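Local coordinates for protein formyltransferase PseJ (Anoxybacillus kamchatkensis G10, PDB 6EDK) that belongs to the formyltransferase family and has an alpha/beta fold built on a mixed beta-sheet, at residues Gly131-Gln136 with Pro178-Gly183. Residues are numbered along the deposited sequence; the frame is centred on the assembly and turned at random.
Sequences GEIIVQ and PQPKGG
The nearest CA atoms are those of E132 and P178, 4.8 Å apart, where the loop entering strand 133-138 passes the irregular loop 178-183; no backbone-to-backbone hydrogen bond joins the two segments themselves, although I133 pairs with I177 just before the second. The polar link is made by Q179. Its chi1 of -161° sets CG anti to the backbone N, and the chain runs on extended. At its end Q179 NE2 donates to G131 O at 2.9 Å. The C=O...NE2 angle of 141°, with the donor in the carbonyl plane, places the bond on a lone pair; the N-H...O angle of 155° makes it fairly straight, and G131 O lies nearly in the Q179 amide plane. NE2 also binds D129 O and thus ties two carbonyls of one loop, while OE1 accepts a weak bond from K102; both ends of the amide are therefore engaged. I133 supplies the apolar part: its side chain crosses those of Q179 and P180 at about a right angle, with I133 CD1 3.7 Å from P180 CD and 3.9 Å from Q179 CG. At the outer margin E132 OE2 lies 3.8 Å from P178 N, a loose contact. Farther along, I134 and V135 both face I121 in a classic beta bulge. Strand 133-138 borders the mixed sheet of the formyltransferase fold, and the loop following helix 147-169 lines this border, with G131 near the bound 1YA.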
loop_
_atom_site.group_PDB
_atom_site.type_symbol
_atom_site.label_atom_id
_atom_site.label_comp_id
_atom_site.label_asym_id
_atom_site.label_seq_id
_atom_site.Cartn_x
_atom_site.Cartn_y
_atom_site.Cartn_z
ATOM N N GLY A 131 -6.436 1.401 -8.513
ATOM C CA GLY A 131 -6.261 2.773 -8.982
ATOM C C GLY A 131 -4.981 3.055 -9.775
ATOM O O GLY A 131 -4.088 2.214 -9.945
ATOM N N GLU A 132 -4.872 4.301 -10.237
ATOM C CA GLU A 132 -3.771 4.691 -11.124
ATOM C C GLU A 132 -2.419 4.678 -10.399
ATOM O O GLU A 132 -2.314 5.021 -9.233
ATOM C CB GLU A 132 -3.986 6.090 -11.689
ATOM C CG GLU A 132 -5.099 6.155 -12.730
ATOM C CD GLU A 132 -5.231 7.552 -13.313
ATOM O OE1 GLU A 132 -5.441 8.509 -12.515
ATOM O OE2 GLU A 132 -5.098 7.687 -14.558
ATOM N N ILE A 133 -1.394 4.220 -11.090
ATOM C CA ILE A 133 -0.063 4.061 -10.506
ATOM C C ILE A 133 0.684 5.381 -10.543
ATOM O O ILE A 133 0.740 6.062 -11.591
ATOM C CB ILE A 133 0.733 2.968 -11.248
ATOM C CG1 ILE A 133 0.087 1.616 -11.014
ATOM C CG2 ILE A 133 2.185 3.020 -10.688
ATOM C CD1 ILE A 133 0.777 0.445 -11.833
ATOM N N ILE A 134 1.282 5.746 -9.397
ATOM C CA ILE A 134 2.080 6.956 -9.278
ATOM C C ILE A 134 3.565 6.652 -9.410
ATOM O O ILE A 134 4.245 7.233 -10.268
ATOM C CB ILE A 134 1.784 7.681 -7.941
ATOM C CG1 ILE A 134 0.345 8.233 -7.957
ATOM C CG2 ILE A 134 2.733 8.780 -7.698
ATOM C CD1 ILE A 134 -0.260 8.447 -6.542
ATOM N N VAL A 135 4.060 5.727 -8.587
ATOM C CA VAL A 135 5.433 5.229 -8.702
ATOM C C VAL A 135 5.488 3.820 -8.149
ATOM O O VAL A 135 4.729 3.471 -7.254
ATOM C CB VAL A 135 6.463 6.055 -7.929
ATOM C CG1 VAL A 135 6.622 7.394 -8.609
ATOM C CG2 VAL A 135 6.046 6.268 -6.468
ATOM N N GLN A 136 6.420 3.020 -8.666
ATOM C CA GLN A 136 6.611 1.687 -8.135
ATOM C C GLN A 136 8.098 1.399 -8.099
ATOM O O GLN A 136 8.902 2.128 -8.701
ATOM C CB GLN A 136 5.973 0.575 -9.028
ATOM C CG GLN A 136 4.855 0.926 -9.851
ATOM C CD GLN A 136 4.371 -0.257 -10.676
ATOM O OE1 GLN A 136 4.626 -0.366 -11.894
ATOM N NE2 GLN A 136 3.739 -1.164 -9.996
ATOM N N PRO A 178 -2.962 4.862 -15.967
ATOM C CA PRO A 178 -3.881 3.749 -15.819
ATOM C C PRO A 178 -3.101 2.532 -15.369
ATOM O O PRO A 178 -2.046 2.251 -15.929
ATOM C CB PRO A 178 -4.440 3.565 -17.235
ATOM C CG PRO A 178 -4.196 4.824 -17.913
ATOM C CD PRO A 178 -2.915 5.357 -17.347
ATOM N N GLN A 179 -3.652 1.791 -14.447
ATOM C CA GLN A 179 -3.045 0.548 -14.011
ATOM C C GLN A 179 -3.080 -0.476 -15.134
ATOM O O GLN A 179 -4.177 -0.836 -15.598
ATOM C CB GLN A 179 -3.729 -0.006 -12.764
ATOM C CG GLN A 179 -2.820 -1.034 -12.052
ATOM C CD GLN A 179 -3.324 -1.539 -10.713
ATOM O OE1 GLN A 179 -3.392 -2.748 -10.486
ATOM N NE2 GLN A 179 -3.644 -0.612 -9.791
ATOM N N PRO A 180 -1.921 -1.000 -15.565
ATOM C CA PRO A 180 -1.900 -1.964 -16.662
ATOM C C PRO A 180 -2.867 -3.073 -16.408
ATOM O O PRO A 180 -3.030 -3.556 -15.282
ATOM C CB PRO A 180 -0.463 -2.474 -16.675
ATOM C CG PRO A 180 0.337 -1.346 -16.206
ATOM C CD PRO A 180 -0.561 -0.706 -15.101
ATOM N N LYS A 181 -3.534 -3.483 -17.474
ATOM C CA LYS A 181 -4.393 -4.653 -17.391
ATOM C C LYS A 181 -3.528 -5.889 -17.270
ATOM O O LYS A 181 -2.532 -5.973 -17.974
ATOM C CB LYS A 181 -5.255 -4.743 -18.649
ATOM C CG LYS A 181 -6.074 -3.514 -18.878
ATOM C CD LYS A 181 -7.095 -3.876 -19.954
ATOM C CE LYS A 181 -8.184 -2.822 -20.121
ATOM N NZ LYS A 181 -9.010 -3.224 -21.309
ATOM N N GLY A 182 -3.947 -6.853 -16.409
ATOM C CA GLY A 182 -3.155 -8.004 -16.042
ATOM C C GLY A 182 -3.026 -8.163 -14.517
ATOM O O GLY A 182 -3.808 -7.613 -13.736
ATOM N N GLY A 183 -2.013 -8.945 -14.117
ATOM C CA GLY A 183 -1.708 -9.129 -12.691
ATOM C C GLY A 183 -2.572 -10.191 -12.012
ATOM O O GLY A 183 -2.984 -11.155 -12.584
#